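PDB 2QQZ: glyoxalase family protein, putative from Bacillus anthracis str., which is of unknown function but belongs to the glyoxalase/bleomycin resistance/dioxygenase superfamily, whose members are typically metal-dependent enzymes or drug-binding proteins. Local coordinates for the interface of chains A and B. Sequence-based numbering; all coordinates share one arbitrary frame. Chains: chain A/B, Glyoxalase family protein, putative.

The interface of chains A and B. Residues chain A 34-36, 55, 78, 80, 86, 121; chain B 4, 8.
B:Ile8, the first residue of strand 8-18, pushes its side chain into an apolar pocket of chain A lined by A:Ile34, A:Met36, A:Cys55, A:Phe78, A:Val80, A:Phe86 and A:Phe121. At CB the chain forks. The CG2 methyl of B:Ile8, anti to the backbone N, turns toward strands 51-55 and 76-80, where it lies 3.7 Å from CB of A:Cys55 and 4.1 Å from CB of A:Phe78. The other branch, CG1 of B:Ile8, sits beside the backbone N (chi1 -64°) and passes 4.1 Å from CG2 of A:Val80, the residue that pairs with B:Ile8 in an antiparallel bridge between the chains. The A:Ile34 side chain crosses that of B:Ile8 at about a right angle, but the two CD1 methyls are modelled impossibly close, so the contacts of the B:Ile8 tip are approximate. There, B:Ile8 CD1 meets CE1 on the rim of the A:Phe121 ring and CG of selenomethionine A:Met36, each at about 3.9 Å. Within chain A, the A:Phe86 ring presents its CE2 edge to the face of A:Phe121, 3.6 Å above the centre; both rings touch chain B, and this edge-to-face contact may help fix their orientation. Toward the chain B N-terminus, selenomethionine B:Met4 bends at chi2 and chi3 (149° and 110°) and brings its CE methyl to CE1 of A:Phe86 at 3.6 Å. B:Met4 CE also packs on the A:Ile34 carbonyl, 3.2 Å from O. The patch is mainly apolar, with no polar atoms within bonding reach across it. Repeated by two-fold symmetry, it plugs the N-terminal segment of each subunit into its neighbour and may help hold the dimer of the deposited assembly together.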
# COMPACT_ATOMS: atom_id res chain seq x y z
N ILE A 34 11.92 -7.33 10.83
CA ILE A 34 11.02 -8.07 10.00
C ILE A 34 11.77 -8.80 8.87
O ILE A 34 11.25 -9.71 8.25
CB ILE A 34 9.72 -7.28 9.60
CG1 ILE A 34 9.93 -6.39 8.44
CG2 ILE A 34 9.01 -6.56 10.77
CD1 ILE A 34 9.24 -7.07 7.29
N GLY A 35 13.02 -8.40 8.67
CA GLY A 35 13.93 -9.06 7.77
C GLY A 35 13.91 -8.65 6.30
O GLY A 35 14.36 -9.42 5.47
N MSE A 36 13.41 -7.46 5.94
CA MSE A 36 13.38 -7.07 4.55
C MSE A 36 14.76 -6.56 4.13
O MSE A 36 15.52 -6.04 4.97
CB MSE A 36 12.34 -5.98 4.28
CG MSE A 36 10.91 -6.43 4.47
SE MSE A 36 9.73 -4.93 4.23
CE MSE A 36 9.16 -5.57 2.58
N CYS A 55 10.34 -6.24 -0.92
CA CYS A 55 9.47 -7.39 -0.56
C CYS A 55 9.00 -8.13 -1.82
O CYS A 55 8.05 -7.67 -2.50
CB CYS A 55 8.27 -6.95 0.29
SG CYS A 55 7.50 -5.40 -0.18
N PHE A 78 1.15 -7.47 3.74
CA PHE A 78 2.23 -8.29 3.18
C PHE A 78 1.91 -9.75 3.30
O PHE A 78 1.44 -10.19 4.34
CB PHE A 78 3.54 -7.99 3.90
CG PHE A 78 3.95 -6.58 3.77
CD1 PHE A 78 4.63 -6.17 2.62
CD2 PHE A 78 3.65 -5.66 4.74
CE1 PHE A 78 5.02 -4.83 2.48
CE2 PHE A 78 4.02 -4.32 4.58
CZ PHE A 78 4.70 -3.92 3.46
N VAL A 80 3.00 -13.49 3.72
CA VAL A 80 4.06 -14.19 4.49
C VAL A 80 4.00 -15.74 4.33
O VAL A 80 2.94 -16.34 4.51
CB VAL A 80 3.99 -13.75 6.00
CG1 VAL A 80 4.88 -14.54 6.85
CG2 VAL A 80 4.31 -12.21 6.15
N PHE A 86 6.87 -16.95 11.52
CA PHE A 86 7.24 -15.53 11.41
C PHE A 86 6.77 -14.78 12.64
O PHE A 86 7.55 -14.04 13.25
CB PHE A 86 6.62 -14.94 10.16
CG PHE A 86 6.83 -13.46 10.00
CD1 PHE A 86 8.12 -12.95 9.82
CD2 PHE A 86 5.74 -12.60 9.93
CE1 PHE A 86 8.32 -11.59 9.60
CE2 PHE A 86 5.92 -11.26 9.71
CZ PHE A 86 7.23 -10.75 9.54
N PHE A 121 0.33 -8.55 8.27
CA PHE A 121 0.90 -9.76 7.71
C PHE A 121 -0.18 -10.82 7.59
O PHE A 121 -0.99 -11.01 8.53
CB PHE A 121 2.06 -10.19 8.58
CG PHE A 121 3.16 -9.15 8.67
CD1 PHE A 121 3.98 -8.89 7.57
CD2 PHE A 121 3.34 -8.41 9.82
CE1 PHE A 121 4.99 -7.95 7.64
CE2 PHE A 121 4.32 -7.47 9.88
CZ PHE A 121 5.15 -7.24 8.79
N MSE B 4 17.89 -14.05 10.39
CA MSE B 4 16.47 -14.48 10.25
C MSE B 4 16.13 -14.86 8.81
O MSE B 4 16.67 -14.28 7.86
CB MSE B 4 15.49 -13.38 10.74
CG MSE B 4 14.01 -13.74 10.50
SE MSE B 4 12.70 -13.04 11.76
CE MSE B 4 11.80 -11.75 10.65
N ILE B 8 8.73 -12.72 4.10
CA ILE B 8 7.85 -11.78 3.37
C ILE B 8 7.98 -11.99 1.89
O ILE B 8 9.09 -11.97 1.34
CB ILE B 8 8.09 -10.30 3.76
CG1 ILE B 8 7.71 -10.12 5.23
CG2 ILE B 8 7.26 -9.37 2.85
CD1 ILE B 8 8.38 -9.01 5.91